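Local atomic coordinates of DUF1116 domain-containing protein (Enterococcus faecalis, PDB entry 3CLQ), a protein that is of unknown function but belongs to the AllG family and is possibly related to a subunit of oxamate carbamoyltransferase. Residues Ala319-Pro324 against Glu336-Ser341; Glu343-Thr348 against Asp361-Pro366. One frame throughout, in Å; residues are numbered along the deposited sequence.

Contact 1. Residues Ala319-Pro324 against Glu336-Ser341; sequences AMAAAP and EALNYS
The single hydrogen bond between 319-324 and 336-341 ends on Ser-341. The backbone N-H of Ala-321 points almost straight at Ser-341 OG, with an N-to-OG distance of 3.3 Å and an angle of 171° at the hydrogen. The CB of Ser-341 points toward the loop, and OG, anti to the carbonyl carbon (chi1 -78°), is placed there. The same oxygen is also hydrogen-bonded to the carbonyl oxygen of Phe-318, so one buried hydroxyl ties together two peptide groups at the start of a tight turn. That turn is a short 3-10 segment, closed by the bonds Ala-322 N to Ala-319 O (2.7 Å) and Ala-323 N to Met-320 O, and it is the element that lies against the helix flank. The remaining contacts are apolar. Met-320, a selenomethionine, has a chain extended beyond CG that runs alongside Tyr-340, the two side chains pointing the same way. Its SE comes within 3.5 Å of Tyr-340 CD2, a Met-aromatic contact in which selenium lies 62° off the ring normal, an oblique approach. Farther along, the terminal CE reaches Ala-337 CB at 3.8 Å, so the small alanine lets the long chain pass close to the helix backbone. The methyl of Ala-321, close beside Ser-341 OG, meets Leu-338 CD2 at 3.8 Å, one branch of a leucine whose CB points away from the loop but whose tip turns back. The CB of Ala-321 touches Leu-360, and Pro-324 packs on Pro-358 of the second subunit.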
loop_
_atom_site.group_PDB
_atom_site.type_symbol
_atom_site.label_atom_id
_atom_site.label_comp_id
_atom_site.label_asym_id
_atom_site.label_seq_id
_atom_site.Cartn_x
_atom_site.Cartn_y
_atom_site.Cartn_z
ATOM N N ALA B 319 -6.669 -11.089 -10.831
ATOM C CA ALA B 319 -6.921 -9.758 -10.272
ATOM C C ALA B 319 -6.184 -8.682 -11.034
ATOM O O ALA B 319 -6.245 -7.540 -10.674
ATOM C CB ALA B 319 -6.562 -9.695 -8.813
HETATM N N MSE B 320 -5.485 -9.058 -12.088
HETATM C CA MSE B 320 -4.790 -8.111 -12.941
HETATM C C MSE B 320 -5.290 -6.674 -12.787
HETATM O O MSE B 320 -4.516 -5.777 -12.501
HETATM C CB MSE B 320 -4.975 -8.554 -14.380
HETATM C CG MSE B 320 -3.739 -8.524 -15.234
HETATM SE SE MSE B 320 -4.182 -9.200 -17.022
HETATM C CE MSE B 320 -2.740 -8.229 -17.961
ATOM N N ALA B 321 -6.588 -6.461 -12.964
ATOM C CA ALA B 321 -7.163 -5.108 -12.990
ATOM C C ALA B 321 -6.813 -4.234 -11.794
ATOM O O ALA B 321 -6.804 -3.016 -11.900
ATOM C CB ALA B 321 -8.668 -5.177 -13.129
ATOM N N ALA B 322 -6.556 -4.858 -10.658
ATOM C CA ALA B 322 -6.308 -4.153 -9.405
ATOM C C ALA B 322 -4.925 -3.515 -9.369
ATOM O O ALA B 322 -4.638 -2.702 -8.501
ATOM C CB ALA B 322 -6.440 -5.106 -8.253
ATOM N N ALA B 323 -4.082 -3.865 -10.332
ATOM C CA ALA B 323 -2.682 -3.558 -10.233
ATOM C C ALA B 323 -2.163 -2.960 -11.517
ATOM O O ALA B 323 -1.268 -3.548 -12.156
ATOM C CB ALA B 323 -1.932 -4.827 -9.932
ATOM N N PRO B 324 -2.709 -1.796 -11.916
ATOM C CA PRO B 324 -2.244 -1.191 -13.137
ATOM C C PRO B 324 -0.749 -0.903 -13.092
ATOM O O PRO B 324 -0.137 -0.739 -14.126
ATOM C CB PRO B 324 -3.051 0.110 -13.223
ATOM C CG PRO B 324 -3.494 0.380 -11.870
ATOM C CD PRO B 324 -3.744 -0.985 -11.276
ATOM N N GLU B 336 -6.774 -3.967 -21.452
ATOM C CA GLU B 336 -6.728 -5.428 -21.506
ATOM C C GLU B 336 -6.768 -6.049 -20.121
ATOM O O GLU B 336 -7.362 -7.113 -19.934
ATOM C CB GLU B 336 -5.463 -5.919 -22.216
ATOM C CG GLU B 336 -5.552 -5.908 -23.747
ATOM C CD GLU B 336 -4.185 -6.079 -24.432
ATOM O OE1 GLU B 336 -3.200 -6.520 -23.783
ATOM O OE2 GLU B 336 -4.101 -5.760 -25.635
ATOM N N ALA B 337 -6.123 -5.404 -19.155
ATOM C CA ALA B 337 -6.077 -5.966 -17.817
ATOM C C ALA B 337 -7.443 -5.843 -17.151
ATOM O O ALA B 337 -7.898 -6.774 -16.497
ATOM C CB ALA B 337 -4.981 -5.327 -16.988
ATOM N N LEU B 338 -8.117 -4.717 -17.342
ATOM C CA LEU B 338 -9.466 -4.579 -16.811
ATOM C C LEU B 338 -10.283 -5.697 -17.398
ATOM O O LEU B 338 -11.053 -6.351 -16.722
ATOM C CB LEU B 338 -10.093 -3.251 -17.233
ATOM C CG LEU B 338 -9.363 -1.988 -16.777
ATOM C CD1 LEU B 338 -10.200 -0.715 -17.003
ATOM C CD2 LEU B 338 -8.954 -2.131 -15.323
ATOM N N ASN B 339 -10.090 -5.916 -18.684
ATOM C CA ASN B 339 -10.896 -6.829 -19.441
ATOM C C ASN B 339 -10.752 -8.287 -19.039
ATOM O O ASN B 339 -11.714 -9.054 -19.116
ATOM C CB ASN B 339 -10.507 -6.681 -20.895
ATOM C CG ASN B 339 -11.694 -6.584 -21.788
ATOM O OD1 ASN B 339 -11.956 -5.526 -22.380
ATOM N ND2 ASN B 339 -12.450 -7.678 -21.879
ATOM N N TYR B 340 -9.544 -8.669 -18.633
ATOM C CA TYR B 340 -9.227 -10.062 -18.296
ATOM C C TYR B 340 -9.892 -10.499 -16.987
ATOM O O TYR B 340 -10.413 -11.621 -16.861
ATOM C CB TYR B 340 -7.707 -10.256 -18.183
ATOM C CG TYR B 340 -7.001 -10.760 -19.437
ATOM C CD1 TYR B 340 -7.431 -11.924 -20.096
ATOM C CD2 TYR B 340 -5.875 -10.101 -19.935
ATOM C CE1 TYR B 340 -6.775 -12.402 -21.239
ATOM C CE2 TYR B 340 -5.209 -10.559 -21.062
ATOM C CZ TYR B 340 -5.661 -11.714 -21.717
ATOM O OH TYR B 340 -4.987 -12.170 -22.841
ATOM N N SER B 341 -9.850 -9.600 -16.009
ATOM C CA SER B 341 -10.459 -9.847 -14.724
ATOM C C SER B 341 -11.958 -10.031 -14.891
ATOM O O SER B 341 -12.526 -10.914 -14.240
ATOM C CB SER B 341 -10.156 -8.712 -13.760
ATOM O OG SER B 341 -8.841 -8.827 -13.261
#

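Contact 2. Residues Glu343-Thr348 against Asp361-Pro366; sequences EMLEIT and DFMGIP
Thr-348 holds its OG1 in the crowded position between the backbone N and the carbonyl carbon (chi1 47°), which leaves CG2 anti to the carbonyl carbon and sets OG1 against Pro-366 CB and CG2 beside the proline carbonyl. Leu-345, with CG anti to the carbonyl carbon (chi1 -74°), sends its two methyls toward the strand, while Met-363, a selenomethionine, takes the crowded position at chi1 (73°) and then extends toward CD1. Leu-345 CD1 and Met-363 SE thus come tip to tip at 4.1 Å. The other branch, Leu-345 CD2, approaches Pro-366 CB at 4.0 Å, leucine and proline crossing at about a right angle. On the proline ring CG is met by Met-344 CB, 3.8 Å away, although the bent selenomethionine chain of Met-344 then leads off toward Phe-318 and Met-379. Closest of all is Thr-348 OG1 to Pro-366 CB, at 3.3 Å. Turned back along its own chain, Thr-348 OG1 donates to Met-344 O at 3.0 Å from above the carbonyl plane; that oxygen also accepts from Ile-347 N. This packing joins the turn that leaves helix 334-343 to strand 363-369, the central strand of a three-stranded antiparallel sheet, flanked within the chain by strand 348-352. With the threonine proton spent within its own turn and Gly-364 N taken by Glu-351 OE1, the segments meet mostly through hydrocarbon and selenium, the threonine oxygen and proline carbonyl touching carbon, consistent with cohesion by dispersion and burial.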
loop_
_atom_site.group_PDB
_atom_site.type_symbol
_atom_site.label_atom_id
_atom_site.label_comp_id
_atom_site.label_asym_id
_atom_site.label_seq_id
_atom_site.Cartn_x
_atom_site.Cartn_y
_atom_site.Cartn_z
ATOM N N GLU B 343 -13.374 -11.050 -17.797
ATOM C CA GLU B 343 -13.471 -12.304 -18.516
ATOM C C GLU B 343 -13.459 -13.508 -17.584
ATOM O O GLU B 343 -14.288 -14.409 -17.718
ATOM C CB GLU B 343 -12.309 -12.435 -19.494
ATOM C CG GLU B 343 -12.389 -11.556 -20.724
ATOM C CD GLU B 343 -11.395 -11.995 -21.793
ATOM O OE1 GLU B 343 -11.051 -13.208 -21.804
ATOM O OE2 GLU B 343 -10.962 -11.143 -22.616
HETATM N N MSE B 344 -12.510 -13.516 -16.643
HETATM C CA MSE B 344 -12.269 -14.675 -15.784
HETATM C C MSE B 344 -13.518 -15.236 -15.089
HETATM O O MSE B 344 -13.504 -16.355 -14.585
HETATM C CB MSE B 344 -11.176 -14.368 -14.746
HETATM C CG MSE B 344 -9.730 -14.681 -15.144
HETATM SE SE MSE B 344 -9.419 -16.041 -16.570
HETATM C CE MSE B 344 -9.252 -14.831 -18.103
ATOM N N LEU B 345 -14.585 -14.443 -15.063
ATOM C CA LEU B 345 -15.846 -14.782 -14.400
ATOM C C LEU B 345 -16.614 -15.910 -15.085
ATOM O O LEU B 345 -17.453 -16.561 -14.471
ATOM C CB LEU B 345 -16.765 -13.561 -14.376
ATOM C CG LEU B 345 -16.498 -12.392 -13.438
ATOM C CD1 LEU B 345 -17.413 -11.224 -13.764
ATOM C CD2 LEU B 345 -16.689 -12.820 -11.989
ATOM N N GLU B 346 -16.352 -16.115 -16.366
ATOM C CA GLU B 346 -17.071 -17.126 -17.135
ATOM C C GLU B 346 -16.470 -18.479 -16.853
ATOM O O GLU B 346 -17.075 -19.522 -17.109
ATOM C CB GLU B 346 -16.969 -16.824 -18.615
ATOM C CG GLU B 346 -17.405 -15.423 -18.971
ATOM C CD GLU B 346 -17.063 -15.091 -20.398
ATOM O OE1 GLU B 346 -16.682 -16.016 -21.159
ATOM O OE2 GLU B 346 -17.171 -13.903 -20.769
ATOM N N ILE B 347 -15.277 -18.425 -16.284
ATOM C CA ILE B 347 -14.511 -19.595 -15.922
ATOM C C ILE B 347 -14.729 -19.974 -14.454
ATOM O O ILE B 347 -14.382 -21.076 -14.035
ATOM C CB ILE B 347 -13.025 -19.282 -16.090
ATOM C CG1 ILE B 347 -12.429 -20.010 -17.254
ATOM C CG2 ILE B 347 -12.219 -19.789 -14.930
ATOM C CD1 ILE B 347 -10.911 -19.908 -17.150
ATOM N N THR B 348 -15.285 -19.064 -13.670
ATOM C CA THR B 348 -15.279 -19.240 -12.222
ATOM C C THR B 348 -16.685 -19.364 -11.665
ATOM O O THR B 348 -17.646 -19.025 -12.341
ATOM C CB THR B 348 -14.555 -18.073 -11.545
ATOM O OG1 THR B 348 -15.024 -16.832 -12.100
ATOM C CG2 THR B 348 -13.062 -18.188 -11.764
ATOM N N ASP B 361 -15.657 -1.397 -9.926
ATOM C CA ASP B 361 -16.791 -1.129 -9.043
ATOM C C ASP B 361 -16.864 -2.110 -7.869
ATOM O O ASP B 361 -17.959 -2.473 -7.424
ATOM C CB ASP B 361 -18.109 -1.192 -9.827
ATOM C CG ASP B 361 -18.212 -0.123 -10.913
ATOM O OD1 ASP B 361 -17.657 0.996 -10.728
ATOM O OD2 ASP B 361 -18.877 -0.403 -11.946
ATOM N N PHE B 362 -15.707 -2.551 -7.379
ATOM C CA PHE B 362 -15.659 -3.490 -6.258
ATOM C C PHE B 362 -16.344 -4.834 -6.536
ATOM O O PHE B 362 -17.076 -5.334 -5.674
ATOM C CB PHE B 362 -16.267 -2.847 -5.003
ATOM C CG PHE B 362 -15.603 -1.583 -4.628
ATOM C CD1 PHE B 362 -14.551 -1.583 -3.710
ATOM C CD2 PHE B 362 -15.975 -0.386 -5.238
ATOM C CE1 PHE B 362 -13.914 -0.402 -3.382
ATOM C CE2 PHE B 362 -15.337 0.807 -4.926
ATOM C CZ PHE B 362 -14.301 0.807 -4.004
HETATM N N MSE B 363 -16.128 -5.416 -7.718
HETATM C CA MSE B 363 -16.564 -6.791 -7.916
HETATM C C MSE B 363 -15.665 -7.686 -7.079
HETATM O O MSE B 363 -14.511 -7.360 -6.849
HETATM C CB MSE B 363 -16.579 -7.209 -9.398
HETATM C CG MSE B 363 -15.226 -7.434 -10.012
HETATM SE SE MSE B 363 -15.160 -8.542 -11.661
HETATM C CE MSE B 363 -13.354 -9.230 -11.500
ATOM N N GLY B 364 -16.209 -8.786 -6.580
ATOM C CA GLY B 364 -15.417 -9.745 -5.833
ATOM C C GLY B 364 -14.514 -10.466 -6.812
ATOM O O GLY B 364 -14.876 -10.689 -7.967
ATOM N N ILE B 365 -13.321 -10.824 -6.375
ATOM C CA ILE B 365 -12.435 -11.561 -7.243
ATOM C C ILE B 365 -13.135 -12.824 -7.777
ATOM O O ILE B 365 -14.029 -13.356 -7.113
ATOM C CB ILE B 365 -11.179 -11.906 -6.513
ATOM C CG1 ILE B 365 -11.525 -12.557 -5.171
ATOM C CG2 ILE B 365 -10.409 -10.649 -6.270
ATOM C CD1 ILE B 365 -10.347 -13.256 -4.505
ATOM N N PRO B 366 -12.749 -13.293 -8.982
ATOM C CA PRO B 366 -13.451 -14.441 -9.563
ATOM C C PRO B 366 -12.943 -15.738 -8.984
ATOM O O PRO B 366 -11.775 -16.087 -9.164
ATOM C CB PRO B 366 -13.125 -14.357 -11.046
ATOM C CG PRO B 366 -11.901 -13.472 -11.150
ATOM C CD PRO B 366 -11.649 -12.808 -9.833
#

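Along the chain the two contacts come in series: contact 1 is complete before contact 2 opens, and their centres lie about 10 Å apart, on the same side of the chain's centre and each about 20 Å from it. Helix 334-343 is their shared element, giving contact 1 its helical flank and running at its end into the turn of contact 2. They also touch directly, since Ser-341 O lies 3.3 Å from Met-363 CE. The loop after helix 309-313, the helix and the three-stranded sheet containing strand 363-369 therefore form one continuous packed region, bordering the second subunit through Pro-324, Asp-361 and Phe-362.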